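Local coordinates for catalase (Corynebacterium glutamicum, PDB 4B7H), which catalyses the breakdown of hydrogen peroxide to water and oxygen at a haem iron, carries bound NADPH, and is inhibited by nitric oxide, at residues A[147-152]-A[342-346]; A[224-228]-A[291-297]. Residue numbers count along the deposited sequence, not the author numbering.

Interaction 1 of 2, residues A[147-152]-A[342-346]; sequences FFLRDG and DRMLQ. With HEM (protoporphyrin IX containing Fe), chain E.
This is a buried contact in the wall of the haem pocket, where the irregular loop 147-152, following strand 135-142, packs on the first turn of helix 343-359. Extended residues Phe-147 (phi/psi -158/177), Leu-149 and Asp-151 (-148/128) are separated by kinks at Phe-148 (-77/-18) and Arg-150 (-122/12); Gly-152 then turns to -61/-23. The backbones come closest at Gly-152 and Met-344, CA atoms 4.7 Å apart. Asp-342 is the N-cap: its OD1 accepts from Leu-345 N (3.1 Å) and weakly from Met-344 N (2.9 Å). Met-344, all three chi angles m, supplies the largest share of the buried area; Met-344 CE reaches Phe-147 CD2 at the ring edge (3.6 Å) and Leu-149 CB (3.8 Å). Asp-151 (chi1 t) turns its OD2 to NH1 of the extended Arg-343, a salt bridge at 3.4 Å with a weak hydrogen bond. Both charges have other partners: Arg-343 NH1 bonds Ala-442 O, and Asp-151 OD1 bonds Ser-36 of a second subunit. Water 1 accepts from Gly-152 N (2.9 Å) and donates to Arg-343 O (2.8 Å). HEM CBB lies 3.6 Å from Gly-152 CA and 3.4 Å from Met-344 O; an ideal CB on Gly-152 would be crowded, 3.4 Å from HEM CBB. With HEM CMC over one face of Phe-147 (3.9 Å from CG), loop and helix together form part of the catalase haem pocket.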
loop_
_atom_site.group_PDB
_atom_site.type_symbol
_atom_site.label_atom_id
_atom_site.label_comp_id
_atom_site.label_asym_id
_atom_site.label_seq_id
_atom_site.Cartn_x
_atom_site.Cartn_y
_atom_site.Cartn_z
ATOM N N PHE A 147 -12.032 -5.561 -31.387
ATOM C CA PHE A 147 -11.299 -6.216 -30.301
ATOM C C PHE A 147 -11.746 -7.667 -30.188
ATOM O O PHE A 147 -12.657 -8.093 -30.903
ATOM C CB PHE A 147 -11.510 -5.474 -28.983
ATOM C CG PHE A 147 -10.430 -5.721 -27.949
ATOM C CD1 PHE A 147 -9.132 -5.284 -28.168
ATOM C CD2 PHE A 147 -10.730 -6.342 -26.743
ATOM C CE1 PHE A 147 -8.130 -5.488 -27.211
ATOM C CE2 PHE A 147 -9.739 -6.552 -25.781
ATOM C CZ PHE A 147 -8.441 -6.114 -26.015
ATOM N N PHE A 148 -11.116 -8.401 -29.272
ATOM C CA PHE A 148 -11.226 -9.855 -29.202
ATOM C C PHE A 148 -12.523 -10.379 -28.592
ATOM O O PHE A 148 -12.833 -11.564 -28.747
ATOM C CB PHE A 148 -10.088 -10.430 -28.352
ATOM C CG PHE A 148 -8.701 -10.086 -28.836
ATOM C CD1 PHE A 148 -8.033 -10.920 -29.728
ATOM C CD2 PHE A 148 -8.041 -8.957 -28.351
ATOM C CE1 PHE A 148 -6.736 -10.620 -30.152
ATOM C CE2 PHE A 148 -6.741 -8.653 -28.771
ATOM C CZ PHE A 148 -6.094 -9.489 -29.666
ATOM N N LEU A 149 -13.245 -9.532 -27.855
ATOM C CA LEU A 149 -14.350 -10.012 -27.018
ATOM C C LEU A 149 -15.502 -9.033 -27.016
ATOM O O LEU A 149 -15.321 -7.864 -27.368
ATOM C CB LEU A 149 -13.890 -10.211 -25.572
ATOM C CG LEU A 149 -12.718 -11.150 -25.292
ATOM C CD1 LEU A 149 -12.217 -10.923 -23.874
ATOM C CD2 LEU A 149 -13.113 -12.614 -25.520
ATOM N N ARG A 150 -16.684 -9.507 -26.615
ATOM C CA ARG A 150 -17.859 -8.640 -26.504
ATOM C C ARG A 150 -18.456 -8.625 -25.098
ATOM O O ARG A 150 -19.559 -8.103 -24.882
ATOM C CB ARG A 150 -18.928 -9.011 -27.551
ATOM C CG ARG A 150 -19.511 -10.416 -27.415
ATOM C CD ARG A 150 -20.509 -10.719 -28.541
ATOM N NE ARG A 150 -19.848 -10.803 -29.846
ATOM C CZ ARG A 150 -19.574 -11.929 -30.506
ATOM N NH1 ARG A 150 -19.906 -13.118 -30.004
ATOM N NH2 ARG A 150 -18.969 -11.860 -31.687
ATOM N N ASP A 151 -17.729 -9.167 -24.130
ATOM C CA ASP A 151 -18.213 -9.120 -22.758
ATOM C C ASP A 151 -17.034 -9.034 -21.805
ATOM O O ASP A 151 -16.101 -9.838 -21.879
ATOM C CB ASP A 151 -19.076 -10.353 -22.470
ATOM C CG ASP A 151 -20.013 -10.156 -21.300
ATOM O OD1 ASP A 151 -19.531 -9.702 -20.242
ATOM O OD2 ASP A 151 -21.227 -10.460 -21.430
ATOM N N GLY A 152 -17.074 -8.046 -20.912
ATOM C CA GLY A 152 -15.994 -7.823 -19.970
ATOM C C GLY A 152 -15.741 -8.979 -19.027
ATOM O O GLY A 152 -14.641 -9.110 -18.489
ATOM N N ASP A 342 -22.493 -1.357 -25.211
ATOM C CA ASP A 342 -21.353 -2.222 -25.472
ATOM C C ASP A 342 -20.862 -2.696 -24.098
ATOM O O ASP A 342 -20.376 -1.893 -23.293
ATOM C CB ASP A 342 -20.292 -1.407 -26.224
ATOM C CG ASP A 342 -19.004 -2.164 -26.466
ATOM O OD1 ASP A 342 -18.627 -3.048 -25.664
ATOM O OD2 ASP A 342 -18.335 -1.839 -27.469
ATOM N N ARG A 343 -21.003 -3.992 -23.818
ATOM C CA ARG A 343 -20.702 -4.511 -22.485
ATOM C C ARG A 343 -19.217 -4.417 -22.142
ATOM O O ARG A 343 -18.855 -4.316 -20.963
ATOM C CB ARG A 343 -21.192 -5.954 -22.329
ATOM C CG ARG A 343 -22.682 -6.114 -22.540
ATOM C CD ARG A 343 -23.091 -7.559 -22.437
ATOM N NE ARG A 343 -24.451 -7.728 -22.922
ATOM C CZ ARG A 343 -25.015 -8.912 -23.118
ATOM N NH1 ARG A 343 -24.324 -10.013 -22.854
ATOM N NH2 ARG A 343 -26.255 -8.993 -23.583
ATOM N N MET A 344 -18.357 -4.472 -23.156
ATOM C CA MET A 344 -16.927 -4.290 -22.923
ATOM C C MET A 344 -16.680 -2.878 -22.415
ATOM O O MET A 344 -16.018 -2.678 -21.390
ATOM C CB MET A 344 -16.136 -4.561 -24.203
ATOM C CG MET A 344 -16.166 -6.025 -24.641
ATOM S SD MET A 344 -15.031 -7.069 -23.721
ATOM C CE MET A 344 -13.505 -6.589 -24.521
ATOM N N LEU A 345 -17.235 -1.896 -23.121
ATOM C CA LEU A 345 -17.115 -0.504 -22.713
ATOM C C LEU A 345 -17.631 -0.306 -21.289
ATOM O O LEU A 345 -16.976 0.345 -20.469
ATOM C CB LEU A 345 -17.861 0.409 -23.686
ATOM C CG LEU A 345 -17.926 1.888 -23.300
ATOM C CD1 LEU A 345 -16.517 2.484 -23.111
ATOM C CD2 LEU A 345 -18.752 2.646 -24.350
ATOM N N GLN A 346 -18.782 -0.890 -20.972
ATOM C CA GLN A 346 -19.372 -0.674 -19.655
ATOM C C GLN A 346 -18.500 -1.248 -18.535
ATOM O O GLN A 346 -18.374 -0.647 -17.471
ATOM C CB GLN A 346 -20.821 -1.176 -19.619
ATOM C CG GLN A 346 -21.680 -0.418 -20.626
ATOM C CD GLN A 346 -23.134 -0.268 -20.229
ATOM O OE1 GLN A 346 -23.563 -0.697 -19.151
ATOM N NE2 GLN A 346 -23.910 0.361 -21.110
HETATM C CHA HEM E . -5.152 -0.502 -20.106
HETATM C CHB HEM E . -9.135 -2.775 -18.529
HETATM C CHC HEM E . -10.457 -3.499 -23.130
HETATM C CHD HEM E . -7.392 -0.016 -24.417
HETATM C C1A HEM E . -6.097 -1.063 -19.283
HETATM C C2A HEM E . -6.076 -1.049 -17.833
HETATM C C3A HEM E . -7.191 -1.665 -17.411
HETATM C C4A HEM E . -7.940 -2.095 -18.567
HETATM C CMA HEM E . -7.659 -1.908 -15.972
HETATM C CAA HEM E . -4.965 -0.411 -16.969
HETATM C CBA HEM E . -5.283 1.061 -16.748
HETATM C CGA HEM E . -4.354 1.716 -15.760
HETATM O O1A HEM E . -4.015 2.903 -15.993
HETATM O O2A HEM E . -3.953 1.088 -14.746
HETATM C C1B HEM E . -9.839 -3.201 -19.633
HETATM C C2B HEM E . -11.042 -4.001 -19.618
HETATM C C3B HEM E . -11.390 -4.220 -20.903
HETATM C C4B HEM E . -10.431 -3.541 -21.746
HETATM C CMB HEM E . -11.728 -4.500 -18.330
HETATM C CAB HEM E . -12.593 -4.984 -21.489
HETATM C CBB HEM E . -13.744 -5.112 -20.831
HETATM C C1C HEM E . -9.864 -2.489 -23.866
HETATM C C2C HEM E . -10.282 -1.969 -25.160
HETATM C C3C HEM E . -9.415 -0.999 -25.501
HETATM C C4C HEM E . -8.453 -0.874 -24.428
HETATM C CMC HEM E . -11.496 -2.486 -25.971
HETATM C CAC HEM E . -9.397 -0.067 -26.737
HETATM C CBC HEM E . -10.514 0.283 -27.398
HETATM C C1D HEM E . -6.479 0.107 -23.406
HETATM C C2D HEM E . -5.328 0.945 -23.498
HETATM C C3D HEM E . -4.625 0.807 -22.175
HETATM C C4D HEM E . -5.423 -0.096 -21.391
HETATM C CMD HEM E . -4.892 1.792 -24.691
HETATM C CAD HEM E . -3.348 1.534 -21.780
HETATM C CBD HEM E . -3.706 2.975 -21.422
HETATM C CGD HEM E . -2.400 3.657 -21.143
HETATM O O1D HEM E . -2.154 4.067 -19.981
HETATM O O2D HEM E . -1.581 3.774 -22.089
HETATM N NA HEM E . -7.254 -1.702 -19.706
HETATM N NB HEM E . -9.487 -2.937 -20.939
HETATM N NC HEM E . -8.744 -1.790 -23.445
HETATM N ND HEM E . -6.508 -0.505 -22.156
HETATM FE FE HEM E . -7.965 -1.769 -21.584
HETATM O O HOH W 1 -18.998 -6.619 -19.292
#

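Interaction 2 of 2, residues A[224-228]-A[291-297]; sequences VWVKY and FDLTKTW. With NDP (NADPH dihydro-nicotinamide-adenine-dinucleotide phosphate), chain H.
Trp-297, in the loop between strands 270-279 and 305-314, belongs to the NADPH site and packs against strand 223-232 of the antiparallel sheet. Trp-297 O accepts from NDP N7N of the nicotinamide carboxamide (2.9 Å, 163°), while the Trp-297 indole reaches segment 224-228. CA separations stay wide, 8.5 Å for Lys-227 to Trp-297 and 9.5 Å for Trp-225 to Phe-291, so side chains bridge the gap and no direct hydrogen bond crosses it. Trp-225 and Lys-227, two apart on the extended strand, both point toward the loop. Trp-225 (chi1 m) receives the edge of Phe-291 on its face: T-shaped, six-membered-ring centroids 4.8 Å apart, planes at 71°. Trp-225 CB also meets Trp-297 CH2 at 3.7 Å. Over the Trp-297 five-membered ring, Lys-227 CE is 3.3 Å from the centroid (CH-pi) and Lys-227 NZ 4.5 Å (cation-pi). Lys-227 NZ donates to water 2 (2.8 Å); Lys-227 NZ to water 3 is 3.0 Å. Both waters reach Lys-295 O. Residues 292-295 form a type I turn (Lys-295 N to Asp-292 O 2.8 Å), and Asp-292 OD1 accepts from Thr-294 N (2.9 Å), an Asx turn. The buried lysine charge is met mainly by water, Ser-211 O and Thr-213 OG1, the indole face adding a cation-pi contribution.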
loop_
_atom_site.group_PDB
_atom_site.type_symbol
_atom_site.label_atom_id
_atom_site.label_comp_id
_atom_site.label_asym_id
_atom_site.label_seq_id
_atom_site.Cartn_x
_atom_site.Cartn_y
_atom_site.Cartn_z
ATOM N N VAL A 224 -26.646 10.897 -31.396
ATOM C CA VAL A 224 -26.256 10.044 -32.511
ATOM C C VAL A 224 -25.184 9.081 -32.005
ATOM O O VAL A 224 -24.471 9.379 -31.040
ATOM C CB VAL A 224 -25.694 10.852 -33.703
ATOM C CG1 VAL A 224 -26.788 11.637 -34.389
ATOM C CG2 VAL A 224 -24.559 11.770 -33.252
ATOM N N TRP A 225 -25.068 7.917 -32.638
ATOM C CA TRP A 225 -23.998 6.989 -32.292
ATOM C C TRP A 225 -22.749 7.326 -33.103
ATOM O O TRP A 225 -22.851 7.689 -34.280
ATOM C CB TRP A 225 -24.433 5.549 -32.547
ATOM C CG TRP A 225 -25.663 5.120 -31.778
ATOM C CD1 TRP A 225 -26.900 4.823 -32.299
ATOM C CD2 TRP A 225 -25.775 4.935 -30.356
ATOM N NE1 TRP A 225 -27.765 4.463 -31.291
ATOM C CE2 TRP A 225 -27.101 4.528 -30.089
ATOM C CE3 TRP A 225 -24.884 5.081 -29.280
ATOM C CZ2 TRP A 225 -27.551 4.254 -28.795
ATOM C CZ3 TRP A 225 -25.334 4.807 -28.001
ATOM C CH2 TRP A 225 -26.653 4.396 -27.767
ATOM N N VAL A 226 -21.568 7.229 -32.491
ATOM C CA VAL A 226 -20.339 7.559 -33.205
ATOM C C VAL A 226 -19.216 6.552 -32.967
ATOM O O VAL A 226 -19.189 5.866 -31.943
ATOM C CB VAL A 226 -19.808 8.973 -32.827
ATOM C CG1 VAL A 226 -20.847 10.050 -33.114
ATOM C CG2 VAL A 226 -19.363 9.018 -31.360
ATOM N N LYS A 227 -18.307 6.462 -33.935
ATOM C CA LYS A 227 -17.028 5.778 -33.766
ATOM C C LYS A 227 -15.900 6.715 -34.182
ATOM O O LYS A 227 -15.979 7.388 -35.214
ATOM C CB LYS A 227 -16.952 4.481 -34.580
ATOM C CG LYS A 227 -17.810 3.346 -34.031
ATOM C CD LYS A 227 -17.564 2.051 -34.797
ATOM C CE LYS A 227 -18.452 0.909 -34.297
ATOM N NZ LYS A 227 -18.096 0.412 -32.925
ATOM N N TYR A 228 -14.850 6.752 -33.373
ATOM C CA TYR A 228 -13.691 7.591 -33.639
ATOM C C TYR A 228 -12.627 6.878 -34.453
ATOM O O TYR A 228 -12.285 5.725 -34.164
ATOM C CB TYR A 228 -13.046 8.007 -32.331
ATOM C CG TYR A 228 -13.854 8.935 -31.466
ATOM C CD1 TYR A 228 -13.944 10.291 -31.768
ATOM C CD2 TYR A 228 -14.487 8.470 -30.317
ATOM C CE1 TYR A 228 -14.661 11.154 -30.961
ATOM C CE2 TYR A 228 -15.206 9.324 -29.502
ATOM C CZ TYR A 228 -15.286 10.666 -29.828
ATOM O OH TYR A 228 -15.990 11.520 -29.010
ATOM N N PHE A 291 -23.494 -2.289 -31.390
ATOM C CA PHE A 291 -22.894 -2.137 -30.063
ATOM C C PHE A 291 -21.951 -3.289 -29.708
ATOM O O PHE A 291 -21.401 -3.322 -28.609
ATOM C CB PHE A 291 -23.997 -2.036 -29.005
ATOM C CG PHE A 291 -25.074 -1.045 -29.351
ATOM C CD1 PHE A 291 -24.758 0.292 -29.579
ATOM C CD2 PHE A 291 -26.400 -1.450 -29.445
ATOM C CE1 PHE A 291 -25.755 1.209 -29.894
ATOM C CE2 PHE A 291 -27.400 -0.537 -29.760
ATOM C CZ PHE A 291 -27.075 0.793 -29.982
ATOM N N ASP A 292 -21.795 -4.238 -30.633
ATOM C CA ASP A 292 -20.918 -5.397 -30.470
ATOM C C ASP A 292 -19.528 -4.979 -30.910
ATOM O O ASP A 292 -19.300 -4.711 -32.091
ATOM C CB ASP A 292 -21.438 -6.544 -31.350
ATOM C CG ASP A 292 -20.570 -7.800 -31.293
ATOM O OD1 ASP A 292 -19.468 -7.786 -30.695
ATOM O OD2 ASP A 292 -20.997 -8.825 -31.870
ATOM N N LEU A 293 -18.607 -4.894 -29.950
ATOM C CA LEU A 293 -17.244 -4.448 -30.220
ATOM C C LEU A 293 -16.531 -5.267 -31.297
ATOM O O LEU A 293 -15.663 -4.739 -32.014
ATOM C CB LEU A 293 -16.446 -4.470 -28.917
ATOM C CG LEU A 293 -14.978 -4.052 -28.953
ATOM C CD1 LEU A 293 -14.816 -2.626 -29.495
ATOM C CD2 LEU A 293 -14.391 -4.193 -27.556
ATOM N N THR A 294 -16.911 -6.541 -31.433
ATOM C CA THR A 294 -16.316 -7.410 -32.450
ATOM C C THR A 294 -16.840 -7.124 -33.862
ATOM O O THR A 294 -16.409 -7.761 -34.827
ATOM C CB THR A 294 -16.524 -8.917 -32.119
ATOM O OG1 THR A 294 -17.909 -9.263 -32.281
ATOM C CG2 THR A 294 -16.072 -9.240 -30.696
ATOM N N LYS A 295 -17.768 -6.174 -33.978
ATOM C CA LYS A 295 -18.329 -5.779 -35.272
ATOM C C LYS A 295 -17.962 -4.339 -35.605
ATOM O O LYS A 295 -18.326 -3.412 -34.872
ATOM C CB LYS A 295 -19.857 -5.893 -35.265
ATOM C CG LYS A 295 -20.391 -7.260 -34.870
ATOM C CD LYS A 295 -20.068 -8.304 -35.924
ATOM C CE LYS A 295 -20.722 -9.631 -35.588
ATOM N NZ LYS A 295 -20.128 -10.235 -34.367
ATOM N N THR A 296 -17.246 -4.140 -36.706
ATOM C CA THR A 296 -17.026 -2.792 -37.217
ATOM C C THR A 296 -18.246 -2.319 -38.005
ATOM O O THR A 296 -19.035 -3.138 -38.500
ATOM C CB THR A 296 -15.777 -2.722 -38.112
ATOM O OG1 THR A 296 -15.821 -3.767 -39.094
ATOM C CG2 THR A 296 -14.520 -2.879 -37.278
ATOM N N TRP A 297 -18.415 -1.002 -38.105
ATOM C CA TRP A 297 -19.411 -0.429 -39.008
ATOM C C TRP A 297 -18.739 -0.253 -40.355
ATOM O O TRP A 297 -17.691 0.394 -40.450
ATOM C CB TRP A 297 -19.852 0.955 -38.546
ATOM C CG TRP A 297 -20.577 1.054 -37.233
ATOM C CD1 TRP A 297 -21.053 0.036 -36.451
ATOM C CD2 TRP A 297 -20.906 2.273 -36.551
ATOM N NE1 TRP A 297 -21.657 0.556 -35.317
ATOM C CE2 TRP A 297 -21.582 1.925 -35.364
ATOM C CE3 TRP A 297 -20.687 3.630 -36.835
ATOM C CZ2 TRP A 297 -22.039 2.886 -34.458
ATOM C CZ3 TRP A 297 -21.141 4.583 -35.930
ATOM C CH2 TRP A 297 -21.806 4.204 -34.757
HETATM P PA NDP H . -13.611 -0.667 -46.563
HETATM O O1A NDP H . -13.010 -1.092 -47.852
HETATM O O2A NDP H . -14.371 0.610 -46.673
HETATM O O5B NDP H . -12.431 -0.510 -45.491
HETATM C C5B NDP H . -11.467 -1.524 -45.341
HETATM C C4B NDP H . -10.548 -1.084 -44.213
HETATM O O4B NDP H . -9.571 -2.091 -43.990
HETATM C C3B NDP H . -9.820 0.214 -44.566
HETATM O O3B NDP H . -9.815 1.082 -43.447
HETATM C C2B NDP H . -8.427 -0.283 -44.905
HETATM O O2B NDP H . -7.390 0.669 -44.761
HETATM C C1B NDP H . -8.314 -1.461 -43.949
HETATM N N9A NDP H . -7.163 -2.340 -44.236
HETATM C C8A NDP H . -6.398 -2.371 -45.375
HETATM N N7A NDP H . -5.427 -3.299 -45.223
HETATM C C5A NDP H . -5.556 -3.861 -43.995
HETATM C C6A NDP H . -4.833 -4.852 -43.334
HETATM N N6A NDP H . -3.615 -5.189 -43.759
HETATM N N1A NDP H . -5.218 -5.230 -42.069
HETATM C C2A NDP H . -6.300 -4.627 -41.457
HETATM N N3A NDP H . -7.010 -3.643 -42.116
HETATM C C4A NDP H . -6.642 -3.265 -43.366
HETATM O O3 NDP H . -14.528 -1.882 -46.012
HETATM P PN NDP H . -15.371 -1.862 -44.633
HETATM O O1N NDP H . -15.205 -0.559 -43.929
HETATM O O2N NDP H . -16.721 -2.374 -44.968
HETATM O O5D NDP H . -14.649 -2.999 -43.751
HETATM C C5D NDP H . -14.230 -4.209 -44.355
HETATM C C4D NDP H . -13.289 -4.937 -43.417
HETATM O O4D NDP H . -12.142 -4.137 -43.214
HETATM C C3D NDP H . -13.921 -5.150 -42.051
HETATM O O3D NDP H . -14.581 -6.406 -41.975
HETATM C C2D NDP H . -12.736 -5.035 -41.108
HETATM O O2D NDP H . -12.185 -6.305 -40.892
HETATM C C1D NDP H . -11.699 -4.210 -41.864
HETATM N N1N NDP H . -11.558 -2.851 -41.297
HETATM C C2N NDP H . -12.685 -2.127 -41.036
HETATM C C3N NDP H . -12.636 -0.846 -40.509
HETATM C C7N NDP H . -13.929 -0.146 -40.243
HETATM O O7N NDP H . -13.979 0.791 -39.206
HETATM N N7N NDP H . -15.004 -0.435 -40.967
HETATM C C4N NDP H . -11.328 -0.155 -40.188
HETATM C C5N NDP H . -10.155 -1.036 -40.512
HETATM C C6N NDP H . -10.319 -2.318 -41.039
HETATM P P2B NDP H . -6.886 1.538 -46.027
HETATM O O1X NDP H . -6.491 0.573 -47.126
HETATM O O2X NDP H . -8.023 2.435 -46.465
HETATM O O3X NDP H . -5.700 2.359 -45.554
HETATM O O HOH W 2 -19.491 -1.928 -32.220
HETATM O O HOH W 3 -16.178 -1.624 -34.025
#

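How the interactions relate
Both contacts are buried and lie on the same side of the chain's centre, their own centres about 11 Å apart, with interaction 2 nested inside the chain loop that interaction 1 closes. They touch directly: Arg-150 NE forms a salt bridge with Asp-292 OD2 (3.1 Å), Arg-150 NH2 is probably hydrogen-bonded to Thr-294 OG1 (2.9 Å), and Phe-147 CB packs on Leu-293 CD2 (3.5 Å). Segment 291-297 reaches both cofactors: Leu-293 touches haem and Trp-297 O accepts from NADPH. Interaction 1 joins loop to helix through a methionine and a long salt bridge; interaction 2 joins loop to sheet through aromatic, cation-pi and water-bridged contacts. Both reach the second subunit, interaction 1 with more residues.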